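Local coordinates for 2'-deoxycytidine 5'-triphosphate deaminase (Agrobacterium tumefaciens, PDB 2R9Q), which probably deaminates dCTP hydrolytically to dUTP and ammonia, with two domains of the dUTPase clan in one chain, at residues 25-31 with 97-103; 106-110 with 134-138; 187-191 with 267-272. One frame throughout, in Å; residues are numbered along the deposited sequence.

Contacts 1 and 2 belong to the N-terminal family region, contact 3 to the C-terminal one, and both regions are of the dUTPase clan. Strands 91-101 and 106-112 follow each other in the chain but lie in different sheets, and contacts 1 and 2, whose centres are 13 Å apart, meet between them: Leu100 CD1 lies 3.7 Å from Ile136 CG2, and Leu102 CD2 is 3.8 Å from the same methyl. Contact 3 stands apart, its centre 34 Å from that of contact 1 and 27 Å from that of contact 2, with nearest atoms about 21 and 14 Å away. None of the three involves a residue known to bind substrate; each joins parts of the fold.

Contact 1. Residues 25-31 with 97-103; sequences DKLKSEA and MESLALP
Residues 25-31 and 97-103 form a short antiparallel ladder, strand 27-28 on strand 91-101, in a sheet of the N-terminal region. Leu27 (chi1 t, chi2 p) and Leu100 (chi1 m, chi2 t) are a non-hydrogen-bonded pair, CA atoms 4.7 Å apart; their side chains share a face and meet at Leu27 CD1 to Leu100 CD2, 3.7 Å, as suits branched apolar residues facing a core. Lys28 and Ser99, the hydrogen-bonded pair, point to the opposite face; Ser99 is small (chi1 p), and the Lys28 chain runs off from it. Lys28 N to Ser99 O is 2.7 Å, Ser99 N to Lys28 O 2.9 Å, and Ala101 N to Lys26 O 2.8 Å. Ser29 (chi1 t) donates from OG to Glu98 OE2 at 2.8 Å, a carboxylate also salt-bridged to Arg46. Met97 (m, t, p), where the chain turns a corner, brings CE to 3.8 Å from Ala31 CB. Asp25, at positive phi, is C-prime of the Schellman motif closing helix 15-23; after a short turn strand 27-28 begins. Ile18 of that helix, Leu43 of strand 42-46 and Phe168 of strand 162-170 touch Leu27.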
# COMPACT_ATOMS: atom_id res chain seq x y z
N ASP B 25 -48.14 6.42 -2.83
CA ASP B 25 -47.38 5.14 -2.92
C ASP B 25 -46.57 4.89 -4.24
O ASP B 25 -46.42 3.75 -4.66
CB ASP B 25 -48.33 3.96 -2.60
CG ASP B 25 -48.36 3.61 -1.11
OD1 ASP B 25 -47.60 2.71 -0.67
OD2 ASP B 25 -49.16 4.22 -0.38
N LYS B 26 -46.05 5.94 -4.88
CA LYS B 26 -45.14 5.76 -6.02
C LYS B 26 -43.68 5.63 -5.53
O LYS B 26 -42.78 5.22 -6.28
CB LYS B 26 -45.25 6.91 -7.02
CG LYS B 26 -46.66 7.23 -7.57
CD LYS B 26 -47.51 6.02 -7.90
CE LYS B 26 -48.94 6.42 -8.30
NZ LYS B 26 -49.62 7.28 -7.29
N LEU B 27 -43.46 6.03 -4.29
CA LEU B 27 -42.23 5.87 -3.55
C LEU B 27 -42.62 5.29 -2.18
O LEU B 27 -43.50 5.82 -1.49
CB LEU B 27 -41.49 7.22 -3.45
CG LEU B 27 -40.47 7.53 -2.34
CD1 LEU B 27 -39.27 6.54 -2.29
CD2 LEU B 27 -39.99 8.98 -2.51
N LYS B 28 -42.02 4.16 -1.82
CA LYS B 28 -42.36 3.47 -0.58
C LYS B 28 -41.18 3.41 0.36
O LYS B 28 -40.04 3.59 -0.05
CB LYS B 28 -42.84 2.04 -0.85
CG LYS B 28 -44.19 1.90 -1.52
CD LYS B 28 -44.06 1.41 -2.94
CE LYS B 28 -45.31 0.68 -3.37
NZ LYS B 28 -45.45 -0.64 -2.68
N SER B 29 -41.48 3.15 1.62
CA SER B 29 -40.44 2.91 2.62
C SER B 29 -40.92 1.97 3.70
O SER B 29 -42.12 1.84 3.91
CB SER B 29 -39.93 4.21 3.24
OG SER B 29 -38.72 3.96 3.91
N GLU B 30 -39.98 1.32 4.38
CA GLU B 30 -40.28 0.40 5.48
C GLU B 30 -40.83 1.11 6.72
O GLU B 30 -41.39 0.46 7.59
CB GLU B 30 -39.06 -0.43 5.87
CG GLU B 30 -38.71 -1.50 4.85
CD GLU B 30 -37.48 -2.30 5.24
OE1 GLU B 30 -37.28 -2.58 6.44
OE2 GLU B 30 -36.72 -2.69 4.34
N ALA B 31 -40.64 2.42 6.80
CA ALA B 31 -41.15 3.22 7.91
C ALA B 31 -41.46 4.64 7.46
O ALA B 31 -41.15 5.04 6.34
CB ALA B 31 -40.16 3.24 9.06
N MET B 97 -34.15 0.85 2.79
CA MET B 97 -35.55 0.90 3.23
C MET B 97 -36.53 1.43 2.12
O MET B 97 -37.67 0.99 1.99
CB MET B 97 -35.65 1.74 4.51
CG MET B 97 -34.99 1.13 5.75
SD MET B 97 -35.04 2.20 7.23
CE MET B 97 -36.79 2.39 7.46
N GLU B 98 -36.07 2.36 1.29
CA GLU B 98 -36.91 2.94 0.25
C GLU B 98 -37.00 2.07 -0.99
O GLU B 98 -36.02 1.46 -1.41
CB GLU B 98 -36.42 4.33 -0.13
CG GLU B 98 -36.64 5.37 0.95
CD GLU B 98 -35.78 5.14 2.18
OE1 GLU B 98 -34.56 4.84 2.02
OE2 GLU B 98 -36.32 5.24 3.30
N SER B 99 -38.20 2.00 -1.56
CA SER B 99 -38.42 1.31 -2.84
C SER B 99 -39.33 2.15 -3.73
O SER B 99 -39.96 3.12 -3.27
CB SER B 99 -38.88 -0.17 -2.68
OG SER B 99 -40.20 -0.37 -2.22
N LEU B 100 -39.35 1.80 -5.01
CA LEU B 100 -39.98 2.63 -6.02
C LEU B 100 -41.05 1.91 -6.85
O LEU B 100 -40.99 0.71 -7.06
CB LEU B 100 -38.92 3.25 -6.93
CG LEU B 100 -37.87 4.18 -6.30
CD1 LEU B 100 -36.79 4.49 -7.33
CD2 LEU B 100 -38.49 5.49 -5.72
N ALA B 101 -42.06 2.69 -7.24
CA ALA B 101 -42.98 2.39 -8.34
C ALA B 101 -43.19 3.73 -9.10
O ALA B 101 -44.16 4.45 -8.89
CB ALA B 101 -44.27 1.82 -7.82
N LEU B 102 -42.23 4.07 -9.95
CA LEU B 102 -42.19 5.35 -10.65
C LEU B 102 -43.19 5.48 -11.83
O LEU B 102 -43.32 4.55 -12.64
CB LEU B 102 -40.77 5.61 -11.16
CG LEU B 102 -39.85 6.59 -10.39
CD1 LEU B 102 -40.04 6.53 -8.89
CD2 LEU B 102 -38.40 6.33 -10.81
N PRO B 103 -43.87 6.64 -11.95
CA PRO B 103 -44.58 7.01 -13.19
C PRO B 103 -43.67 6.85 -14.41
O PRO B 103 -42.50 7.23 -14.34
CB PRO B 103 -44.91 8.49 -12.97
CG PRO B 103 -44.97 8.67 -11.50
CD PRO B 103 -44.01 7.66 -10.90

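Contact 2. Residues 106-110 with 134-138; sequences MSASA and DKIPA
Three backbone hydrogen bonds fasten these antiparallel segments: Ile136 N to Ala108 O, 2.7 Å; Ala108 N to Ile136 O, 3.1 Å; and Ala110 N to Asp134 O, 2.8 Å. Ala108 and Ile136 are thus the hydrogen-bonded pair (CA atoms 4.8 Å apart), Ser109 and Lys135 the non-hydrogen-bonded one (4.5 Å). Lys135 (m, m, t, m) folds back along the edge, placing NZ 2.7 Å from Asp134 O and 2.5 Å from a water that lies 2.7 Å from Ala110 O; a long flexible amine suits this exposed strand edge. Asp134 OD1 accepts from Val125 N. Ser109 (chi1 p) sends OG to Arg169. On the other face Ala108 CB packs 4.0 Å from Ile136 CB, the small residue accommodating the branched one. After Ile136 the regular bonding between the segments stops, and Ala138 CA makes a CA-H...O contact of 3.2 Å with Met106 O. Strand 106-112 lies between this short two-residue edge strand and strand 162-170, whose Ile166 touches both Ala108 and Ile136.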
# COMPACT_ATOMS: atom_id res chain seq x y z
N MET B 106 -41.15 9.48 -15.35
CA MET B 106 -40.30 9.88 -14.24
C MET B 106 -39.14 8.91 -14.11
O MET B 106 -39.33 7.69 -14.05
CB MET B 106 -41.11 9.92 -12.94
CG MET B 106 -40.37 10.53 -11.75
SD MET B 106 -41.32 10.57 -10.22
CE MET B 106 -42.73 11.59 -10.73
N SER B 107 -37.94 9.48 -14.09
CA SER B 107 -36.70 8.77 -13.82
C SER B 107 -36.00 9.34 -12.57
O SER B 107 -36.47 10.30 -11.97
CB SER B 107 -35.76 8.85 -15.03
OG SER B 107 -35.20 10.14 -15.19
N ALA B 108 -34.89 8.73 -12.18
CA ALA B 108 -34.08 9.29 -11.11
C ALA B 108 -32.59 8.97 -11.20
O ALA B 108 -32.17 8.04 -11.86
CB ALA B 108 -34.67 8.93 -9.75
N SER B 109 -31.78 9.81 -10.55
CA SER B 109 -30.36 9.53 -10.34
C SER B 109 -29.94 9.63 -8.83
O SER B 109 -30.62 10.22 -8.02
CB SER B 109 -29.51 10.41 -11.26
OG SER B 109 -29.54 11.77 -10.89
N ALA B 110 -28.80 9.03 -8.48
CA ALA B 110 -28.28 9.01 -7.11
C ALA B 110 -26.85 9.55 -7.03
O ALA B 110 -26.06 9.44 -7.98
CB ALA B 110 -28.38 7.61 -6.51
N ASP B 134 -26.36 4.16 -10.06
CA ASP B 134 -26.83 5.49 -9.70
C ASP B 134 -27.86 6.11 -10.68
O ASP B 134 -28.16 7.30 -10.59
CB ASP B 134 -25.65 6.45 -9.51
CG ASP B 134 -24.69 6.03 -8.39
OD1 ASP B 134 -25.08 5.31 -7.46
OD2 ASP B 134 -23.53 6.46 -8.43
N LYS B 135 -28.39 5.29 -11.58
CA LYS B 135 -29.42 5.67 -12.51
C LYS B 135 -30.62 4.73 -12.35
O LYS B 135 -30.48 3.50 -12.41
CB LYS B 135 -28.91 5.67 -13.97
CG LYS B 135 -27.76 6.64 -14.23
CD LYS B 135 -28.20 8.09 -14.11
CE LYS B 135 -27.05 9.03 -13.65
NZ LYS B 135 -26.68 8.90 -12.18
N ILE B 136 -31.77 5.33 -12.10
CA ILE B 136 -33.03 4.66 -12.01
C ILE B 136 -33.78 4.97 -13.33
O ILE B 136 -34.02 6.14 -13.67
CB ILE B 136 -33.82 5.11 -10.77
CG1 ILE B 136 -33.00 4.87 -9.50
CG2 ILE B 136 -35.14 4.36 -10.65
CD1 ILE B 136 -31.90 5.84 -9.22
N PRO B 137 -34.13 3.92 -14.11
CA PRO B 137 -34.80 4.17 -15.40
C PRO B 137 -36.19 4.80 -15.24
O PRO B 137 -36.77 4.71 -14.17
CB PRO B 137 -34.91 2.79 -16.02
CG PRO B 137 -34.01 1.91 -15.23
CD PRO B 137 -33.92 2.48 -13.87
N ALA B 138 -36.64 5.47 -16.29
CA ALA B 138 -37.99 6.02 -16.37
C ALA B 138 -38.95 4.89 -16.08
O ALA B 138 -38.87 3.85 -16.72
CB ALA B 138 -38.28 6.66 -17.73
O HOH W 1 -25.52 10.34 -10.52

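Contact 3. Residues 187-191 with 267-272; sequences ETLVA and EAVHVP
Leu189 lays its CD2 methyl against the Pro272 ring, 3.6 Å from CD, although its CA-to-CB bond points away from 267-272; rotamer m,t carries the branched end back. This is an isolated beta bridge, not a sheet ladder: the irregular loop after helix 177-186 meets the weakly bonded tail of strand 261-269, about 268-269, that follows the corner at Glu267. The single bridged pair is Val190 and Val269, with CA atoms 4.7 Å apart. Leu189 and His270 are the next closest, CA to CA 4.8 Å. Two hydrogen bonds flank the bridged pair, from His270 N to Leu189 O at 3.0 Å and from Ala191 N to Ala268 O at 3.2 Å. The same carbonyls take CA-H...O contacts, Val269 CA to Leu189 O at 3.3 Å and Val190 CA to Ala268 O at 3.4 Å.

Leu189 has phi/psi of -91°/-38°, which kinks the chain between extended Thr188 and Val190. Beta-branched Val190 (chi1 t) suits the extended backbone and brings CG1 to 3.9 Å from Glu267 CB, while Glu267 directs its carboxylate onward to Ser205. His270 (chi1 t) points toward 187-191, and its ND1 is hydrogen-bonded to Phe301 O, a polar partner that lets a histidine be buried here. Leu183 of helix 177-186 touches both Leu189 and Pro272, so the contact joins that helix to the C-terminal region's sheets, with Val269 resting on Ile202 and Leu335. In the loop beyond the strand, Pro272 CG also meets the aliphatic part of Glu187, 3.8 Å from CB.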
# COMPACT_ATOMS: atom_id res chain seq x y z
N GLU B 187 -30.02 36.57 -11.55
CA GLU B 187 -29.57 36.19 -10.21
C GLU B 187 -28.03 36.21 -10.22
O GLU B 187 -27.43 36.45 -11.27
CB GLU B 187 -30.08 34.80 -9.89
CG GLU B 187 -31.59 34.61 -10.15
CD GLU B 187 -32.47 35.04 -8.97
OE1 GLU B 187 -31.97 35.78 -8.09
OE2 GLU B 187 -33.65 34.64 -8.91
N THR B 188 -27.39 35.99 -9.08
CA THR B 188 -25.93 35.87 -9.08
C THR B 188 -25.58 34.38 -8.98
O THR B 188 -25.96 33.74 -8.03
CB THR B 188 -25.26 36.70 -7.94
OG1 THR B 188 -25.08 38.06 -8.36
CG2 THR B 188 -23.91 36.15 -7.57
N LEU B 189 -24.91 33.83 -10.00
CA LEU B 189 -24.42 32.44 -9.96
C LEU B 189 -22.98 32.31 -9.41
O LEU B 189 -22.68 31.36 -8.71
CB LEU B 189 -24.52 31.77 -11.34
CG LEU B 189 -25.90 31.55 -11.96
CD1 LEU B 189 -25.75 30.72 -13.22
CD2 LEU B 189 -26.89 30.91 -11.00
N VAL B 190 -22.12 33.26 -9.76
CA VAL B 190 -20.79 33.38 -9.17
C VAL B 190 -20.57 34.83 -8.75
O VAL B 190 -20.86 35.73 -9.52
CB VAL B 190 -19.71 32.99 -10.18
CG1 VAL B 190 -18.35 32.97 -9.51
CG2 VAL B 190 -20.03 31.63 -10.78
N ALA B 191 -20.06 35.04 -7.55
CA ALA B 191 -19.81 36.40 -7.03
C ALA B 191 -18.60 37.03 -7.73
O ALA B 191 -17.63 37.40 -7.09
CB ALA B 191 -19.58 36.35 -5.52
N GLU B 267 -14.34 30.05 -6.44
CA GLU B 267 -15.65 30.62 -6.70
C GLU B 267 -16.66 30.42 -5.55
O GLU B 267 -16.82 29.31 -5.03
CB GLU B 267 -16.24 30.10 -8.00
CG GLU B 267 -15.38 30.37 -9.20
CD GLU B 267 -14.27 29.36 -9.38
OE1 GLU B 267 -14.27 28.35 -8.63
OE2 GLU B 267 -13.41 29.57 -10.29
N ALA B 268 -17.28 31.53 -5.15
CA ALA B 268 -18.44 31.55 -4.28
C ALA B 268 -19.65 31.40 -5.22
O ALA B 268 -19.90 32.27 -6.05
CB ALA B 268 -18.51 32.85 -3.49
N VAL B 269 -20.40 30.31 -5.07
CA VAL B 269 -21.46 29.94 -6.00
C VAL B 269 -22.89 30.00 -5.37
O VAL B 269 -23.06 29.85 -4.17
CB VAL B 269 -21.10 28.55 -6.72
CG1 VAL B 269 -21.36 27.30 -5.85
CG2 VAL B 269 -21.82 28.44 -8.03
N HIS B 270 -23.89 30.28 -6.20
CA HIS B 270 -25.30 30.37 -5.77
C HIS B 270 -26.18 29.57 -6.75
O HIS B 270 -25.99 29.62 -7.97
CB HIS B 270 -25.69 31.85 -5.66
CG HIS B 270 -27.17 32.13 -5.56
ND1 HIS B 270 -27.97 31.62 -4.55
CD2 HIS B 270 -27.97 32.94 -6.29
CE1 HIS B 270 -29.20 32.08 -4.69
NE2 HIS B 270 -29.22 32.89 -5.73
N VAL B 271 -27.08 28.77 -6.18
CA VAL B 271 -28.14 28.05 -6.90
C VAL B 271 -29.50 28.69 -6.53
O VAL B 271 -29.96 28.55 -5.40
CB VAL B 271 -28.13 26.53 -6.60
CG1 VAL B 271 -29.08 25.82 -7.50
CG2 VAL B 271 -26.74 25.94 -6.75
N PRO B 272 -30.09 29.47 -7.46
CA PRO B 272 -31.43 30.06 -7.26
C PRO B 272 -32.51 29.03 -6.96
O PRO B 272 -32.40 27.89 -7.41
CB PRO B 272 -31.69 30.75 -8.60
CG PRO B 272 -30.33 31.05 -9.15
CD PRO B 272 -29.50 29.90 -8.73